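Local coordinates for protein GTP binding regulator (Thermotoga maritima, PDB 1VR8) that is of unknown function but has a fold like that of the Ran-binding protein Mog1p and may regulate a GTP-binding protein, at residues A[21-26]-A[48-53]; A[118-123]-A[127-132]. All blocks are in the same frame, centred on the assembly; numbering follows the deposited sequence.

In the fold
From the N terminus, helix 19-24 comes first, and interaction 1 sets it against strand 45-56, closing a loop of 21 residues that carries strand 32-39. The chain then runs through strand 59-67, helix 71-79 and strands 88-92, 96-103 and 106-113 before interaction 2 opens. There strand 116-122 passes through a short turn into helix 126-138, which folds straight back onto it. The two contacts follow in series, neither nested nor crossed. Both bring a helix to the same sheet, with strand 59-67 paired to both strands involved. Their centres lie 13 Å apart, and a probable hydrogen bond of 2.8 Å from H132 NE2 to L26 O joins them directly.

Interaction 1: residues A[21-26]-A[48-53]; sequences TAIFVL and KGKVAV
K50 NZ forms a salt bridge with D20 OD1, on the helix that also carries I23, while the root of the same lysine touches I23 itself. Two ends of one side chain thus work differently. CG stands beside the backbone N (chi1 -63°) and the chain is extended beyond it, which carries the ammonium group away from the strand to D20. Closer in, K50 CB meets I23 CD1 at 4.0 Å, the two side chains crossing at about a right angle.

The isoleucine divides its contacts between its branches. With CG1 beside the backbone N (chi1 -66°), CG2 lies anti to that nitrogen and drops onto A52, its methyl coming within 3.6 Å of A52 CB. The longer branch leads CD1 in the direction of K50 instead. One residue therefore spans two strand positions on the same side of the sheet, and the small A52 is consistent with the close approach, 7.2 Å between the CA atoms of I23 and A52. V51, between K50 and A52 in the strand, points away from the helix, against K37, I39 and Y64.

This is helix-on-sheet packing: in this Mog1p-like fold a short helix near the N terminus of the chain lies over an antiparallel sheet. No hydrogen bond links the segments; apart from the lysine's bond to D20, carbon meets carbon. The patch is small, 123 Å² in all, and is continued by neighbours: I23 also touches V65 on the adjoining strand 59-67, and A52 touches L33 on strand 32-39. Past I23, L26 extends the apolar surface to L63, V133, V136 and Y137.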
ATOM      1  N   THR A  21       4.657  -0.973  12.683  1.00 25.48           N
ATOM      2  CA  THR A  21       3.439  -0.477  13.301  1.00 25.30           C
ATOM      3  C   THR A  21       2.423  -0.075  12.245  1.00 25.35           C
ATOM      4  O   THR A  21       1.236  -0.290  12.420  1.00 24.66           O
ATOM      5  CB  THR A  21       3.733   0.663  14.316  1.00 27.52           C
ATOM      6  OG1 THR A  21       4.797   0.247  15.183  1.00 26.72           O
ATOM      7  CG2 THR A  21       2.503   0.899  15.157  1.00 30.62           C
ATOM      8  N   ALA A  22       2.896   0.411  11.102  1.00 25.96           N
ATOM      9  CA  ALA A  22       2.023   0.730   9.981  1.00 25.76           C
ATOM     10  C   ALA A  22       1.215  -0.491   9.487  1.00 25.60           C
ATOM     11  O   ALA A  22       0.113  -0.338   9.002  1.00 25.90           O
ATOM     12  CB  ALA A  22       2.796   1.296   8.862  1.00 26.78           C
ATOM     13  N   ILE A  23       1.764  -1.688   9.627  1.00 20.85           N
ATOM     14  CA  ILE A  23       1.008  -2.912   9.335  1.00 22.34           C
ATOM     15  C   ILE A  23       0.085  -3.287  10.485  1.00 22.08           C
ATOM     16  O   ILE A  23      -1.137  -3.524  10.318  1.00 23.17           O
ATOM     17  CB  ILE A  23       1.986  -4.072   9.059  1.00 23.20           C
ATOM     18  CG1 ILE A  23       2.779  -3.804   7.767  1.00 24.84           C
ATOM     19  CG2 ILE A  23       1.263  -5.398   8.989  1.00 26.09           C
ATOM     20  CD1 ILE A  23       3.934  -4.679   7.574  1.00 25.20           C
ATOM     21  N   PHE A  24       0.664  -3.358  11.678  1.00 24.60           N
ATOM     22  CA  PHE A  24      -0.065  -3.913  12.816  1.00 24.51           C
ATOM     23  C   PHE A  24      -1.251  -3.062  13.230  1.00 24.26           C
ATOM     24  O   PHE A  24      -2.262  -3.580  13.693  1.00 24.09           O
ATOM     25  CB  PHE A  24       0.866  -4.122  14.008  1.00 25.48           C
ATOM     26  CG  PHE A  24       1.982  -5.121  13.752  1.00 27.58           C
ATOM     27  CD1 PHE A  24       1.703  -6.393  13.308  1.00 29.00           C
ATOM     28  CD2 PHE A  24       3.305  -4.784  14.006  1.00 31.49           C
ATOM     29  CE1 PHE A  24       2.712  -7.315  13.059  1.00 28.34           C
ATOM     30  CE2 PHE A  24       4.346  -5.720  13.761  1.00 31.58           C
ATOM     31  CZ  PHE A  24       4.033  -6.975  13.291  1.00 31.06           C
ATOM     32  N   VAL A  25      -1.172  -1.750  13.008  1.00 23.34           N
ATOM     33  CA  VAL A  25      -2.278  -0.868  13.370  1.00 19.83           C
ATOM     34  C   VAL A  25      -3.542  -1.089  12.507  1.00 23.25           C
ATOM     35  O   VAL A  25      -4.635  -0.659  12.845  1.00 24.19           O
ATOM     36  CB  VAL A  25      -1.793   0.613  13.311  1.00 24.44           C
ATOM     37  CG1 VAL A  25      -1.680   1.070  11.904  1.00 19.66           C
ATOM     38  CG2 VAL A  25      -2.656   1.506  14.130  1.00 28.09           C
ATOM     39  N   LEU A  26      -3.384  -1.792  11.386  1.00 23.23           N
ATOM     40  CA  LEU A  26      -4.518  -2.028  10.481  1.00 21.90           C
ATOM     41  C   LEU A  26      -5.402  -3.196  10.890  1.00 23.03           C
ATOM     42  O   LEU A  26      -6.486  -3.377  10.340  1.00 21.70           O
ATOM     43  CB  LEU A  26      -4.013  -2.282   9.067  1.00 24.11           C
ATOM     44  CG  LEU A  26      -3.220  -1.123   8.500  1.00 24.55           C
ATOM     45  CD1 LEU A  26      -2.613  -1.543   7.185  1.00 26.48           C
ATOM     46  CD2 LEU A  26      -4.124   0.086   8.347  1.00 24.14           C
ATOM     47  N   LYS A  48      12.646  -2.770  -0.832  1.00 24.11           N
ATOM     48  CA  LYS A  48      12.978  -3.366   0.447  1.00 26.57           C
ATOM     49  C   LYS A  48      11.917  -2.942   1.461  1.00 26.29           C
ATOM     50  O   LYS A  48      11.810  -1.784   1.842  1.00 30.90           O
ATOM     51  CB  LYS A  48      14.407  -3.008   0.837  1.00 29.83           C
ATOM     52  CG  LYS A  48      15.436  -3.717  -0.099  1.00 32.88           C
ATOM     53  CD  LYS A  48      16.873  -3.553   0.348  1.00 33.66           C
ATOM     54  CE  LYS A  48      17.885  -4.253  -0.583  1.00 35.11           C
ATOM     55  N   GLY A  49      11.095  -3.901   1.857  1.00 23.55           N
ATOM     56  CA  GLY A  49       9.928  -3.646   2.674  1.00 24.97           C
ATOM     57  C   GLY A  49       9.395  -4.918   3.316  1.00 22.01           C
ATOM     58  O   GLY A  49      10.163  -5.828   3.651  1.00 21.03           O
ATOM     59  N   LYS A  50       8.079  -4.949   3.498  1.00 22.47           N
ATOM     60  CA  LYS A  50       7.376  -6.115   4.010  1.00 23.81           C
ATOM     61  C   LYS A  50       6.087  -6.287   3.263  1.00 22.79           C
ATOM     62  O   LYS A  50       5.527  -5.330   2.708  1.00 23.45           O
ATOM     63  CB  LYS A  50       7.109  -6.001   5.515  1.00 24.45           C
ATOM     64  CG  LYS A  50       8.370  -5.951   6.296  1.00 27.05           C
ATOM     65  CD  LYS A  50       8.148  -6.136   7.788  1.00 29.36           C
ATOM     66  CE  LYS A  50       9.465  -5.978   8.527  1.00 32.42           C
ATOM     67  NZ  LYS A  50       9.284  -6.300   9.959  1.00 32.33           N
ATOM     68  N   VAL A  51       5.621  -7.528   3.227  1.00 21.57           N
ATOM     69  CA  VAL A  51       4.287  -7.851   2.777  1.00 20.78           C
ATOM     70  C   VAL A  51       3.533  -8.557   3.921  1.00 21.30           C
ATOM     71  O   VAL A  51       4.075  -9.453   4.577  1.00 21.27           O
ATOM     72  CB  VAL A  51       4.268  -8.711   1.498  1.00 19.95           C
ATOM     73  CG1 VAL A  51       5.025  -9.993   1.685  1.00 20.61           C
ATOM     74  CG2 VAL A  51       2.832  -9.009   1.071  1.00 21.86           C
ATOM     75  N   ALA A  52       2.289  -8.138   4.108  1.00 21.93           N
ATOM     76  CA  ALA A  52       1.376  -8.689   5.084  1.00 20.70           C
ATOM     77  C   ALA A  52       0.150  -9.204   4.401  1.00 22.17           C
ATOM     78  O   ALA A  52      -0.282  -8.647   3.362  1.00 23.59           O
ATOM     79  CB  ALA A  52       1.004  -7.601   6.098  1.00 22.17           C
ATOM     80  N   VAL A  53      -0.388 -10.308   4.908  1.00 21.09           N
ATOM     81  CA  VAL A  53      -1.652 -10.846   4.444  1.00 20.43           C
ATOM     82  C   VAL A  53      -2.703 -10.681   5.532  1.00 21.67           C
ATOM     83  O   VAL A  53      -2.492 -11.085   6.686  1.00 23.55           O
ATOM     84  CB  VAL A  53      -1.542 -12.339   4.054  1.00 22.16           C
ATOM     85  CG1 VAL A  53      -2.877 -12.856   3.509  1.00 23.93           C
ATOM     86  CG2 VAL A  53      -0.464 -12.554   3.032  1.00 23.65           C
TER

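Interaction 2: residues A[118-123]-A[127-132]; sequences FIVEGK and EEFVKH
The strand-turn-helix unit at the C-terminal end of the chain, in which strand 116-122 is followed almost at once by helix 126-138, packs V120 against F129 and V130. It serves as an example of how a helix can be laid back on the strand it has just left: one strand residue facing the helix receives two consecutive helix residues, and all three are buried. The CA atoms of V120 and V130 are 6.9 Å apart; V120 points at the helix, while V130 reaches the strand through one branch.

The valines meet through V130 CG2, which approaches V120 CB to 3.8 Å and lies almost as near to both V120 methyls. It can do so because chi1 of V130 (170°) sends CG1 anti to the backbone N and leaves CG2 beside that nitrogen, turned to the strand. F129 joins from the adjacent helix position. Its ring atom CD2 is 3.8 Å from V120 CG1 and only a little farther from V120 CG2, so that a single ring carbon reaches both branches of the valine, the two side chains meeting at a slant. No hydrogen bond crosses between the segments. Replacing V120 by an alanine, which lacks both methyls, would probably open a gap beside F129 CD2 and leave V130 CG2 with CB alone of this residue to rest on.

Around this centre the sheet supplies further apolar partners for V120: V61 and L63 on strand 59-67, and W111 on strand 106-113. On the helix side the F129 ring meets Y31 edge-to-face and F54 with planes at about 40°, linking helix 126-138 to the C-terminal end of strand 45-56 and to the loop ahead of strand 32-39.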
ATOM      1  N   PHE A 118       2.716   2.081  -0.671  1.00 21.58           N
ATOM      2  CA  PHE A 118       1.834   0.928  -0.363  1.00 22.47           C
ATOM      3  C   PHE A 118       1.350   0.286  -1.634  1.00 23.91           C
ATOM      4  O   PHE A 118       1.069   0.990  -2.613  1.00 22.22           O
ATOM      5  CB  PHE A 118       0.616   1.409   0.436  1.00 23.13           C
ATOM      6  CG  PHE A 118       0.973   1.930   1.812  1.00 23.44           C
ATOM      7  CD1 PHE A 118       1.174   1.039   2.857  1.00 26.57           C
ATOM      8  CD2 PHE A 118       1.176   3.261   2.033  1.00 25.10           C
ATOM      9  CE1 PHE A 118       1.529   1.482   4.101  1.00 27.26           C
ATOM     10  CE2 PHE A 118       1.561   3.723   3.288  1.00 25.68           C
ATOM     11  CZ  PHE A 118       1.731   2.827   4.315  1.00 25.70           C
ATOM     12  N   ILE A 119       1.207  -1.035  -1.614  1.00 23.72           N
ATOM     13  CA  ILE A 119       0.525  -1.750  -2.668  1.00 23.83           C
ATOM     14  C   ILE A 119      -0.481  -2.665  -1.974  1.00 24.41           C
ATOM     15  O   ILE A 119      -0.125  -3.411  -1.032  1.00 24.50           O
ATOM     16  CB  ILE A 119       1.463  -2.627  -3.517  1.00 24.12           C
ATOM     17  CG1 ILE A 119       2.668  -1.820  -4.054  1.00 24.94           C
ATOM     18  CG2 ILE A 119       0.643  -3.253  -4.659  1.00 25.32           C
ATOM     19  CD1 ILE A 119       3.780  -2.692  -4.568  1.00 26.66           C
ATOM     20  N   VAL A 120      -1.725  -2.618  -2.425  1.00 22.63           N
ATOM     21  CA  VAL A 120      -2.725  -3.565  -1.970  1.00 22.78           C
ATOM     22  C   VAL A 120      -3.165  -4.416  -3.154  1.00 23.32           C
ATOM     23  O   VAL A 120      -3.502  -3.893  -4.227  1.00 21.97           O
ATOM     24  CB  VAL A 120      -3.936  -2.851  -1.371  1.00 24.14           C
ATOM     25  CG1 VAL A 120      -5.033  -3.842  -0.958  1.00 26.21           C
ATOM     26  CG2 VAL A 120      -3.522  -2.071  -0.186  1.00 24.98           C
ATOM     27  N   GLU A 121      -3.159  -5.726  -2.975  1.00 24.39           N
ATOM     28  CA  GLU A 121      -3.581  -6.628  -4.034  1.00 25.09           C
ATOM     29  C   GLU A 121      -4.419  -7.765  -3.514  1.00 23.27           C
ATOM     30  O   GLU A 121      -4.266  -8.214  -2.382  1.00 23.02           O
ATOM     31  CB  GLU A 121      -2.404  -7.130  -4.877  1.00 28.92           C
ATOM     32  CG  GLU A 121      -1.407  -7.939  -4.200  1.00 34.68           C
ATOM     33  CD  GLU A 121      -0.332  -8.552  -5.147  1.00 36.48           C
ATOM     34  OE1 GLU A 121      -0.047  -7.928  -6.199  1.00 38.53           O
ATOM     35  OE2 GLU A 121       0.231  -9.631  -4.762  1.00 36.46           O
ATOM     36  N   GLY A 122      -5.328  -8.234  -4.352  1.00 23.36           N
ATOM     37  CA  GLY A 122      -6.155  -9.373  -3.964  1.00 24.53           C
ATOM     38  C   GLY A 122      -7.227  -9.634  -4.994  1.00 22.62           C
ATOM     39  O   GLY A 122      -7.528  -8.776  -5.826  1.00 22.87           O
ATOM     40  N   LYS A 123      -7.786 -10.842  -4.953  1.00 24.81           N
ATOM     41  CA  LYS A 123      -8.834 -11.229  -5.877  1.00 24.56           C
ATOM     42  C   LYS A 123     -10.114 -10.487  -5.562  1.00 24.94           C
ATOM     43  O   LYS A 123     -10.864 -10.130  -6.459  1.00 25.22           O
ATOM     44  CB  LYS A 123      -9.091 -12.735  -5.783  1.00 25.88           C
ATOM     45  CG  LYS A 123      -7.950 -13.564  -6.334  1.00 31.82           C
ATOM     46  CD  LYS A 123      -7.863 -13.467  -7.855  1.00 36.40           C
ATOM     47  N   GLU A 127     -10.692  -2.813  -2.828  1.00 26.22           N
ATOM     48  CA  GLU A 127     -11.148  -1.407  -2.635  1.00 27.21           C
ATOM     49  C   GLU A 127     -11.588  -1.143  -1.167  1.00 27.64           C
ATOM     50  O   GLU A 127     -11.285  -0.102  -0.578  1.00 27.37           O
ATOM     51  CB  GLU A 127     -12.243  -1.061  -3.638  1.00 31.76           C
ATOM     52  CG  GLU A 127     -11.698  -0.945  -5.081  1.00 34.92           C
ATOM     53  N   GLU A 128     -12.267  -2.121  -0.590  1.00 26.09           N
ATOM     54  CA  GLU A 128     -12.729  -2.046   0.801  1.00 28.09           C
ATOM     55  C   GLU A 128     -11.557  -1.975   1.767  1.00 25.15           C
ATOM     56  O   GLU A 128     -11.555  -1.194   2.711  1.00 24.27           O
ATOM     57  CB  GLU A 128     -13.627  -3.238   1.098  1.00 28.28           C
ATOM     58  CG  GLU A 128     -14.983  -3.230   0.341  1.00 31.53           C
ATOM     59  CD  GLU A 128     -14.944  -3.780  -1.104  1.00 37.35           C
ATOM     60  OE1 GLU A 128     -13.872  -4.212  -1.629  1.00 31.12           O
ATOM     61  OE2 GLU A 128     -16.031  -3.758  -1.740  1.00 39.66           O
ATOM     62  N   PHE A 129     -10.547  -2.803   1.530  1.00 24.29           N
ATOM     63  CA  PHE A 129      -9.341  -2.774   2.361  1.00 22.26           C
ATOM     64  C   PHE A 129      -8.596  -1.453   2.208  1.00 24.83           C
ATOM     65  O   PHE A 129      -8.148  -0.863   3.190  1.00 24.79           O
ATOM     66  CB  PHE A 129      -8.418  -3.940   2.040  1.00 24.05           C
ATOM     67  CG  PHE A 129      -7.301  -4.064   3.013  1.00 24.80           C
ATOM     68  CD1 PHE A 129      -7.530  -4.606   4.261  1.00 29.48           C
ATOM     69  CD2 PHE A 129      -6.062  -3.586   2.710  1.00 26.04           C
ATOM     70  CE1 PHE A 129      -6.492  -4.663   5.217  1.00 29.48           C
ATOM     71  CE2 PHE A 129      -5.014  -3.672   3.640  1.00 27.30           C
ATOM     72  CZ  PHE A 129      -5.251  -4.217   4.881  1.00 29.51           C
ATOM     73  N   VAL A 130      -8.471  -0.965   0.972  1.00 23.38           N
ATOM     74  CA  VAL A 130      -7.773   0.324   0.748  1.00 23.00           C
ATOM     75  C   VAL A 130      -8.482   1.424   1.527  1.00 21.58           C
ATOM     76  O   VAL A 130      -7.822   2.210   2.203  1.00 23.63           O
ATOM     77  CB  VAL A 130      -7.714   0.688  -0.742  1.00 23.77           C
ATOM     78  CG1 VAL A 130      -7.221   2.101  -0.933  1.00 25.29           C
ATOM     79  CG2 VAL A 130      -6.747  -0.270  -1.463  1.00 25.80           C
ATOM     80  N   LYS A 131      -9.809   1.452   1.483  1.00 23.64           N
ATOM     81  CA  LYS A 131     -10.584   2.457   2.202  1.00 23.91           C
ATOM     82  C   LYS A 131     -10.345   2.369   3.714  1.00 26.72           C
ATOM     83  O   LYS A 131     -10.234   3.376   4.404  1.00 22.69           O
ATOM     84  CB  LYS A 131     -12.075   2.333   1.897  1.00 26.00           C
ATOM     85  CG  LYS A 131     -12.894   3.524   2.309  1.00 30.43           C
ATOM     86  CD  LYS A 131     -12.298   4.860   1.788  1.00 34.16           C
ATOM     87  CE  LYS A 131     -13.345   5.995   1.767  1.00 36.38           C
ATOM     88  NZ  LYS A 131     -12.811   7.335   1.326  1.00 33.39           N
ATOM     89  N   HIS A 132     -10.272   1.142   4.216  1.00 23.09           N
ATOM     90  CA  HIS A 132      -9.882   0.909   5.620  1.00 24.23           C
ATOM     91  C   HIS A 132      -8.505   1.524   5.930  1.00 21.70           C
ATOM     92  O   HIS A 132      -8.343   2.249   6.913  1.00 24.21           O
ATOM     93  CB  HIS A 132      -9.901  -0.582   5.948  1.00 25.10           C
ATOM     94  CG  HIS A 132      -9.324  -0.910   7.300  1.00 23.56           C
ATOM     95  ND1 HIS A 132      -9.898  -0.496   8.480  1.00 23.14           N
ATOM     96  CD2 HIS A 132      -8.230  -1.622   7.645  1.00 22.60           C
ATOM     97  CE1 HIS A 132      -9.172  -0.928   9.499  1.00 24.02           C
ATOM     98  NE2 HIS A 132      -8.155  -1.622   9.021  1.00 22.38           N
TER